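Local coordinates for activator of Hsp90 ATPase homologue 1/2-like C-terminal domain-containing protein (Nitrosomonas europaea, PDB 1XFS) that is of unknown function but belongs to the AHA1 family, whose Bet v 1-like fold is consistent with binding a ligand or a partner protein, at residues A[18-21]-A[22-26]. Residues are numbered along the deposited sequence; the frame is centred on the assembly and turned at random.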
ATOM      1  N   LEU A  18     -11.585  16.027 -19.862  1.00 21.51           N
ATOM      2  CA  LEU A  18     -10.498  16.710 -20.559  1.00 21.08           C
ATOM      3  C   LEU A  18     -10.554  16.414 -22.051  1.00 21.27           C
ATOM      4  O   LEU A  18     -10.723  15.265 -22.452  1.00 19.78           O
ATOM      5  CB  LEU A  18      -9.133  16.276 -20.015  1.00 21.95           C
ATOM      6  CG  LEU A  18      -8.786  16.617 -18.564  1.00 23.75           C
ATOM      7  CD1 LEU A  18      -9.508  15.665 -17.630  1.00 25.23           C
ATOM      8  CD2 LEU A  18      -7.280  16.510 -18.362  1.00 24.83           C
ATOM      9  N   ALA A  19     -10.405  17.454 -22.868  1.00 19.91           N
ATOM     10  CA  ALA A  19     -10.442  17.301 -24.319  1.00 19.62           C
ATOM     11  C   ALA A  19      -9.067  16.893 -24.838  1.00 19.46           C
ATOM     12  O   ALA A  19      -8.483  17.556 -25.699  1.00 19.90           O
ATOM     13  CB  ALA A  19     -10.888  18.606 -24.966  1.00 20.17           C
ATOM     14  N   VAL A  20      -8.569  15.785 -24.301  1.00 17.35           N
ATOM     15  CA  VAL A  20      -7.271  15.242 -24.654  1.00 17.41           C
ATOM     16  C   VAL A  20      -7.392  13.721 -24.627  1.00 15.78           C
ATOM     17  O   VAL A  20      -8.126  13.169 -23.810  1.00 16.05           O
ATOM     18  CB  VAL A  20      -6.202  15.690 -23.624  1.00 18.77           C
ATOM     19  CG1 VAL A  20      -4.888  14.978 -23.870  1.00 20.40           C
ATOM     20  CG2 VAL A  20      -6.017  17.199 -23.704  1.00 20.98           C
ATOM     21  N   PRO A  21      -6.694  13.026 -25.539  1.00 16.40           N
ATOM     22  CA  PRO A  21      -6.734  11.559 -25.601  1.00 15.34           C
ATOM     23  C   PRO A  21      -6.150  10.920 -24.339  1.00 14.30           C
ATOM     24  O   PRO A  21      -5.282  11.499 -23.687  1.00 13.72           O
ATOM     25  CB  PRO A  21      -5.914  11.248 -26.852  1.00 16.51           C
ATOM     26  CG  PRO A  21      -4.924  12.366 -26.873  1.00 19.90           C
ATOM     27  CD  PRO A  21      -5.793  13.560 -26.573  1.00 16.56           C
ATOM     28  N   VAL A  22      -6.622   9.722 -24.016  1.00 13.86           N
ATOM     29  CA  VAL A  22      -6.191   9.012 -22.818  1.00 13.95           C
ATOM     30  C   VAL A  22      -4.698   8.716 -22.763  1.00 14.92           C
ATOM     31  O   VAL A  22      -4.100   8.722 -21.682  1.00 12.81           O
ATOM     32  CB  VAL A  22      -6.972   7.684 -22.643  1.00 14.88           C
ATOM     33  CG1 VAL A  22      -6.575   6.684 -23.733  1.00 12.87           C
ATOM     34  CG2 VAL A  22      -6.715   7.107 -21.261  1.00 16.91           C
ATOM     35  N   ASN A  23      -4.088   8.455 -23.915  1.00 12.98           N
ATOM     36  CA  ASN A  23      -2.659   8.161 -23.941  1.00 15.10           C
ATOM     37  C   ASN A  23      -1.857   9.365 -23.456  1.00 14.54           C
ATOM     38  O   ASN A  23      -0.887   9.215 -22.712  1.00 13.90           O
ATOM     39  CB  ASN A  23      -2.216   7.746 -25.354  1.00 17.30           C
ATOM     40  CG  ASN A  23      -2.351   8.864 -26.369  1.00 22.32           C
ATOM     41  OD1 ASN A  23      -3.425   9.433 -26.551  1.00 23.72           O
ATOM     42  ND2 ASN A  23      -1.251   9.181 -27.043  1.00 25.30           N
ATOM     43  N   LEU A  24      -2.270  10.563 -23.862  1.00 13.26           N
ATOM     44  CA  LEU A  24      -1.573  11.776 -23.444  1.00 14.41           C
ATOM     45  C   LEU A  24      -1.798  12.078 -21.970  1.00 13.01           C
ATOM     46  O   LEU A  24      -0.871  12.464 -21.264  1.00 12.33           O
ATOM     47  CB  LEU A  24      -2.020  12.970 -24.283  1.00 16.45           C
ATOM     48  CG  LEU A  24      -1.591  12.952 -25.747  1.00 21.08           C
ATOM     49  CD1 LEU A  24      -2.077  14.232 -26.411  1.00 21.87           C
ATOM     50  CD2 LEU A  24      -0.075  12.838 -25.854  1.00 22.27           C
ATOM     51  N   VAL A  25      -3.036  11.909 -21.512  1.00 12.11           N
ATOM     52  CA  VAL A  25      -3.361  12.157 -20.116  1.00 10.86           C
ATOM     53  C   VAL A  25      -2.517  11.237 -19.244  1.00 11.25           C
ATOM     54  O   VAL A  25      -1.963  11.660 -18.221  1.00 10.19           O
ATOM     55  CB  VAL A  25      -4.858  11.902 -19.830  1.00 10.92           C
ATOM     56  CG1 VAL A  25      -5.144  12.045 -18.336  1.00 10.53           C
ATOM     57  CG2 VAL A  25      -5.705  12.892 -20.621  1.00 14.47           C
ATOM     58  N   TRP A  26      -2.403   9.981 -19.657  1.00 11.67           N
ATOM     59  CA  TRP A  26      -1.615   9.029 -18.894  1.00  9.99           C
ATOM     60  C   TRP A  26      -0.172   9.493 -18.775  1.00 10.63           C
ATOM     61  O   TRP A  26       0.423   9.382 -17.711  1.00 10.09           O
ATOM     62  CB  TRP A  26      -1.666   7.647 -19.540  1.00 10.34           C
ATOM     63  CG  TRP A  26      -0.910   6.609 -18.757  1.00 10.28           C
ATOM     64  CD1 TRP A  26       0.290   6.049 -19.079  1.00 10.52           C
ATOM     65  CD2 TRP A  26      -1.317   6.005 -17.519  1.00  9.96           C
ATOM     66  NE1 TRP A  26       0.659   5.125 -18.121  1.00 11.89           N
ATOM     67  CE2 TRP A  26      -0.313   5.079 -17.155  1.00 10.87           C
ATOM     68  CE3 TRP A  26      -2.436   6.153 -16.686  1.00  9.27           C
ATOM     69  CZ2 TRP A  26      -0.393   4.302 -15.991  1.00 11.74           C
ATOM     70  CZ3 TRP A  26      -2.516   5.375 -15.522  1.00  9.74           C
ATOM     71  CH2 TRP A  26      -1.500   4.464 -15.193  1.00 10.37           C
TER
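The start of helix 22-30, where the chain leaves strand 11-18, is built round Pro21 at the N-cap position. Its carbonyl oxygen takes the first i to i+4 bond of the helix: Val25 N lies 3.2 Å from Pro21 O, the N-H...O angle is 165° and the donor lies in the carbonyl plane. Leu24 N adds a weak, bent bond to the same oxygen. Proline suits this place, since the nitrogen of an N-cap residue precedes the helix and is not called on for a helical bond, and its ring restricts phi just before the first turn.

The pyrrolidine ring also serves as an apolar surface. Leu24 crosses it at a slant, and Pro21 CG and Leu24 CD1, 3.4 Å apart, are closer than usual van der Waals contact. Beside this, Asn23 folds back toward the ring: its CG stands between backbone N and carbonyl carbon (chi1 65°), which brings Asn23 OD1 against ring carbons, 3.1 Å from Pro21 CB, a close approach but not a hydrogen bond. Val20 crosses Leu24 at about a right angle; being beta-branched, it presents one methyl, CG1, anti to the backbone N (chi1 172°), to both Leu24 CB at 3.5 Å and Val25 CG2 at 3.9 Å.

Val20 also packs on Leu164 and Lys165 of helix 149-167, and its carbonyl accepts a bond from Thr127 OG1. Val22 and Val25 touch Leu120 and Thr127, seating helix 22-30 on strands 115-122 and 127-134.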